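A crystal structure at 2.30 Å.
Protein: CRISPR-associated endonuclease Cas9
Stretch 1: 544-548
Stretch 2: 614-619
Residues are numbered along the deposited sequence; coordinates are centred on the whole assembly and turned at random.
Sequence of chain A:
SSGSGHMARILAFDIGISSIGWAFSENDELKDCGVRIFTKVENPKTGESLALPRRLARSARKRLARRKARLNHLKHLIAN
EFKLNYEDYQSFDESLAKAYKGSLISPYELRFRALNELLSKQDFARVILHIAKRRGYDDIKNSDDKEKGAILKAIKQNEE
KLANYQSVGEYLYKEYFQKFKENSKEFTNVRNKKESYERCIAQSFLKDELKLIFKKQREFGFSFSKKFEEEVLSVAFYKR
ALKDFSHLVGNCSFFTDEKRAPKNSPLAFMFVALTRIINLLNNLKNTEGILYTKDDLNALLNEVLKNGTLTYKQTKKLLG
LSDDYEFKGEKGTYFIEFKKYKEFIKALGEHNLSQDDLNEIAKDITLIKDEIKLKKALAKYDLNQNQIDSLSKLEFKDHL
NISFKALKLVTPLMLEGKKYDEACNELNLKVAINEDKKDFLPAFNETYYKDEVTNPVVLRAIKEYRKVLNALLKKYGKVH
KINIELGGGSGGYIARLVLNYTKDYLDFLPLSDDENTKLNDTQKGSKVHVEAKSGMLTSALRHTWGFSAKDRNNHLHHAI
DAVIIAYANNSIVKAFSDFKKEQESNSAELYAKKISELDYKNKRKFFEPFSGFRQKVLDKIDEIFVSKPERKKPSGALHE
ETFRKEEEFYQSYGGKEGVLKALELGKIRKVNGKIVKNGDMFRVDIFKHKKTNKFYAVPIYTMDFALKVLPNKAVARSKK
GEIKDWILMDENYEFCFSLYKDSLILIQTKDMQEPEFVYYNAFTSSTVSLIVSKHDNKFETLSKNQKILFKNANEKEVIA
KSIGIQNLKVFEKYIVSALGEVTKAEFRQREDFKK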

ATOM      1  N   THR A 544     -17.296 -31.129  19.175  1.00110.73           N
ATOM      2  CA  THR A 544     -17.479 -32.560  19.404  1.00114.85           C
ATOM      3  C   THR A 544     -16.308 -33.148  20.183  1.00114.27           C
ATOM      4  O   THR A 544     -16.503 -33.860  21.175  1.00115.88           O
ATOM      5  CB  THR A 544     -17.659 -33.287  18.069  1.00116.65           C
ATOM      6  OG1 THR A 544     -18.981 -33.051  17.566  1.00118.74           O
ATOM      7  CG2 THR A 544     -17.441 -34.786  18.237  1.00119.90           C
ATOM      8  N   TRP A 545     -15.081 -32.853  19.755  1.00111.32           N
ATOM      9  CA  TRP A 545     -13.886 -33.410  20.376  1.00110.55           C
ATOM     10  C   TRP A 545     -13.459 -32.663  21.635  1.00111.28           C
ATOM     11  O   TRP A 545     -12.327 -32.853  22.091  1.00111.27           O
ATOM     12  CB  TRP A 545     -12.733 -33.428  19.367  1.00106.76           C
ATOM     13  N   GLY A 546     -14.323 -31.824  22.204  1.00111.90           N
ATOM     14  CA  GLY A 546     -14.011 -31.125  23.433  1.00111.08           C
ATOM     15  C   GLY A 546     -12.958 -30.043  23.325  1.00108.78           C
ATOM     16  O   GLY A 546     -12.634 -29.421  24.343  1.00107.87           O
ATOM     17  N   PHE A 547     -12.415 -29.797  22.134  1.00108.29           N
ATOM     18  CA  PHE A 547     -11.408 -28.764  21.920  1.00106.03           C
ATOM     19  C   PHE A 547     -12.004 -27.365  21.803  1.00107.24           C
ATOM     20  O   PHE A 547     -11.267 -26.429  21.473  1.00105.30           O
ATOM     21  CB  PHE A 547     -10.601 -29.066  20.654  1.00103.57           C
ATOM     22  CG  PHE A 547      -9.779 -30.320  20.733  1.00104.27           C
ATOM     23  CD1 PHE A 547      -8.959 -30.564  21.821  1.00103.83           C
ATOM     24  CD2 PHE A 547      -9.823 -31.254  19.710  1.00105.77           C
ATOM     25  CE1 PHE A 547      -8.199 -31.719  21.887  1.00104.89           C
ATOM     26  CE2 PHE A 547      -9.068 -32.410  19.772  1.00106.65           C
ATOM     27  CZ  PHE A 547      -8.254 -32.642  20.862  1.00106.06           C
ATOM     28  N   SER A 548     -13.304 -27.206  22.070  1.00111.15           N
ATOM     29  CA  SER A 548     -13.997 -25.968  21.718  1.00112.70           C
ATOM     30  C   SER A 548     -13.400 -24.759  22.429  1.00113.05           C
ATOM     31  O   SER A 548     -13.306 -23.673  21.846  1.00111.63           O
ATOM     32  CB  SER A 548     -15.486 -26.095  22.038  1.00116.48           C
ATOM     33  OG  SER A 548     -16.197 -24.948  21.608  1.00116.01           O
ATOM     34  N   ARG A 614      -6.907 -38.381  21.366  1.00113.99           N
ATOM     35  CA  ARG A 614      -7.473 -37.326  22.200  1.00112.12           C
ATOM     36  C   ARG A 614      -6.424 -36.767  23.158  1.00108.66           C
ATOM     37  O   ARG A 614      -5.859 -35.699  22.919  1.00106.76           O
ATOM     38  CB  ARG A 614      -8.683 -37.847  22.978  1.00116.40           C
ATOM     39  CG  ARG A 614      -9.264 -36.847  23.964  1.00115.15           C
ATOM     40  CD  ARG A 614      -9.707 -35.570  23.273  1.00111.58           C
ATOM     41  NE  ARG A 614      -9.844 -34.467  24.219  1.00109.69           N
ATOM     42  CZ  ARG A 614     -10.895 -34.287  25.012  1.00111.37           C
ATOM     43  NH1 ARG A 614     -11.910 -35.141  24.979  1.00114.70           N
ATOM     44  NH2 ARG A 614     -10.931 -33.252  25.841  1.00109.37           N
ATOM     45  N   GLN A 615      -6.168 -37.492  24.250  1.00107.71           N
ATOM     46  CA  GLN A 615      -5.125 -37.068  25.178  1.00103.38           C
ATOM     47  C   GLN A 615      -3.745 -37.218  24.554  1.00 98.56           C
ATOM     48  O   GLN A 615      -2.825 -36.465  24.895  1.00 94.90           O
ATOM     49  CB  GLN A 615      -5.215 -37.865  26.480  1.00108.47           C
ATOM     50  CG  GLN A 615      -4.512 -37.211  27.664  1.00108.74           C
ATOM     51  CD  GLN A 615      -5.284 -36.029  28.225  1.00108.36           C
ATOM     52  OE1 GLN A 615      -4.703 -34.996  28.563  1.00104.66           O
ATOM     53  NE2 GLN A 615      -6.600 -36.179  28.336  1.00111.40           N
ATOM     54  N   LYS A 616      -3.584 -38.179  23.641  1.00 98.34           N
ATOM     55  CA  LYS A 616      -2.337 -38.291  22.893  1.00 96.13           C
ATOM     56  C   LYS A 616      -2.136 -37.098  21.969  1.00 94.85           C
ATOM     57  O   LYS A 616      -0.994 -36.705  21.706  1.00 95.45           O
ATOM     58  CB  LYS A 616      -2.318 -39.593  22.093  1.00 97.08           C
ATOM     59  N   VAL A 617      -3.227 -36.514  21.469  1.00 91.80           N
ATOM     60  CA  VAL A 617      -3.117 -35.304  20.660  1.00 87.13           C
ATOM     61  C   VAL A 617      -2.628 -34.140  21.512  1.00 85.63           C
ATOM     62  O   VAL A 617      -1.785 -33.346  21.077  1.00 82.62           O
ATOM     63  CB  VAL A 617      -4.465 -34.995  19.979  1.00 86.66           C
ATOM     64  CG1 VAL A 617      -4.700 -33.492  19.890  1.00 82.86           C
ATOM     65  CG2 VAL A 617      -4.508 -35.617  18.591  1.00 86.86           C
ATOM     66  N   LEU A 618      -3.135 -34.026  22.742  1.00 86.86           N
ATOM     67  CA  LEU A 618      -2.682 -32.956  23.623  1.00 83.66           C
ATOM     68  C   LEU A 618      -1.235 -33.159  24.052  1.00 82.83           C
ATOM     69  O   LEU A 618      -0.543 -32.185  24.364  1.00 80.56           O
ATOM     70  CB  LEU A 618      -3.595 -32.853  24.843  1.00 84.61           C
ATOM     71  CG  LEU A 618      -5.045 -32.465  24.545  1.00 83.25           C
ATOM     72  CD1 LEU A 618      -5.812 -32.199  25.830  1.00 83.44           C
ATOM     73  CD2 LEU A 618      -5.093 -31.254  23.626  1.00 80.07           C
ATOM     74  N   ASP A 619      -0.763 -34.410  24.075  1.00 85.83           N
ATOM     75  CA  ASP A 619       0.647 -34.661  24.350  1.00 85.29           C
ATOM     76  C   ASP A 619       1.532 -34.024  23.287  1.00 79.97           C
ATOM     77  O   ASP A 619       2.588 -33.463  23.599  1.00 78.62           O
ATOM     78  CB  ASP A 619       0.915 -36.165  24.430  1.00 90.93           C
ATOM     79  CG  ASP A 619       0.126 -36.843  25.533  1.00 95.31           C
ATOM     80  OD1 ASP A 619      -0.229 -36.164  26.518  1.00 94.90           O
ATOM     81  OD2 ASP A 619      -0.138 -38.058  25.414  1.00 98.83           O
TER

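The two stretches, at least 67 residues apart in sequence wherever they touch, meet across a small interface that buries 208 Å² in total. Residues Q615 to D619 of stretch 2 are helical, whereas stretch 1 leaves a helix: T544 is still helical, and W545 is the first residue to depart from helical phi/psi. The backbones do not pair. Their nearest CA atoms, those of W545 and R614, lie 7.7 Å apart, and no hydrogen bond between modelled atoms crosses the gap. Within stretch 2, the backbone is held by the bonds from L618 N to R614 O (3.2 Å) and from D619 N to Q615 O (3.0 Å), with a weak bond from V617 N to R614 O (3.1 Å).

T544 stays out of reach of this helix, and its OG1 is hydrogen-bonded elsewhere in the structure. The contact begins at W545, through its main chain: the carbonyl W545 O lies 3.6 Å from R614 CZ, over one face of the guanidinium. A carbonyl in this position meets the positively charged group above its plane rather than along its N–H bonds, which accounts for an approach without a hydrogen bond. The side chain is not modelled beyond CB, so any part the indole plays cannot be assessed.

G546 follows with a phi of 70°, a conformation that favours glycine. Its CA is 4.5 Å from R614 NH2, and the lack of a side chain matters here, because an ideally placed CB would point toward stretch 2 and come within a tight 3.2 Å of that same nitrogen.

F547 supplies the main apolar contact and has the largest covered area of any residue in the two stretches, 80 Å². Its CA-to-CB bond points sideways, but with chi1 in the m rotamer the end of the ring comes nearer the helix. There F547 CE1 packs against L618 CD2 at 3.6 Å and F547 CZ against V617 CG1 at 3.8 Å, contacts that shield hydrocarbon surface from solvent. R614 also approaches the ring, with its NE 4.0 Å from F547 CE1. The separation of 5.4 Å between R614 CZ and the centroid of the F547 ring, 30° off the ring normal, allows at most a weak cation–pi attraction. This packing has a polar cost, since R614 NE is buried by the contact without a partner in the model.

S548 lies beyond reach of stretch 2, and the contact ends at F547.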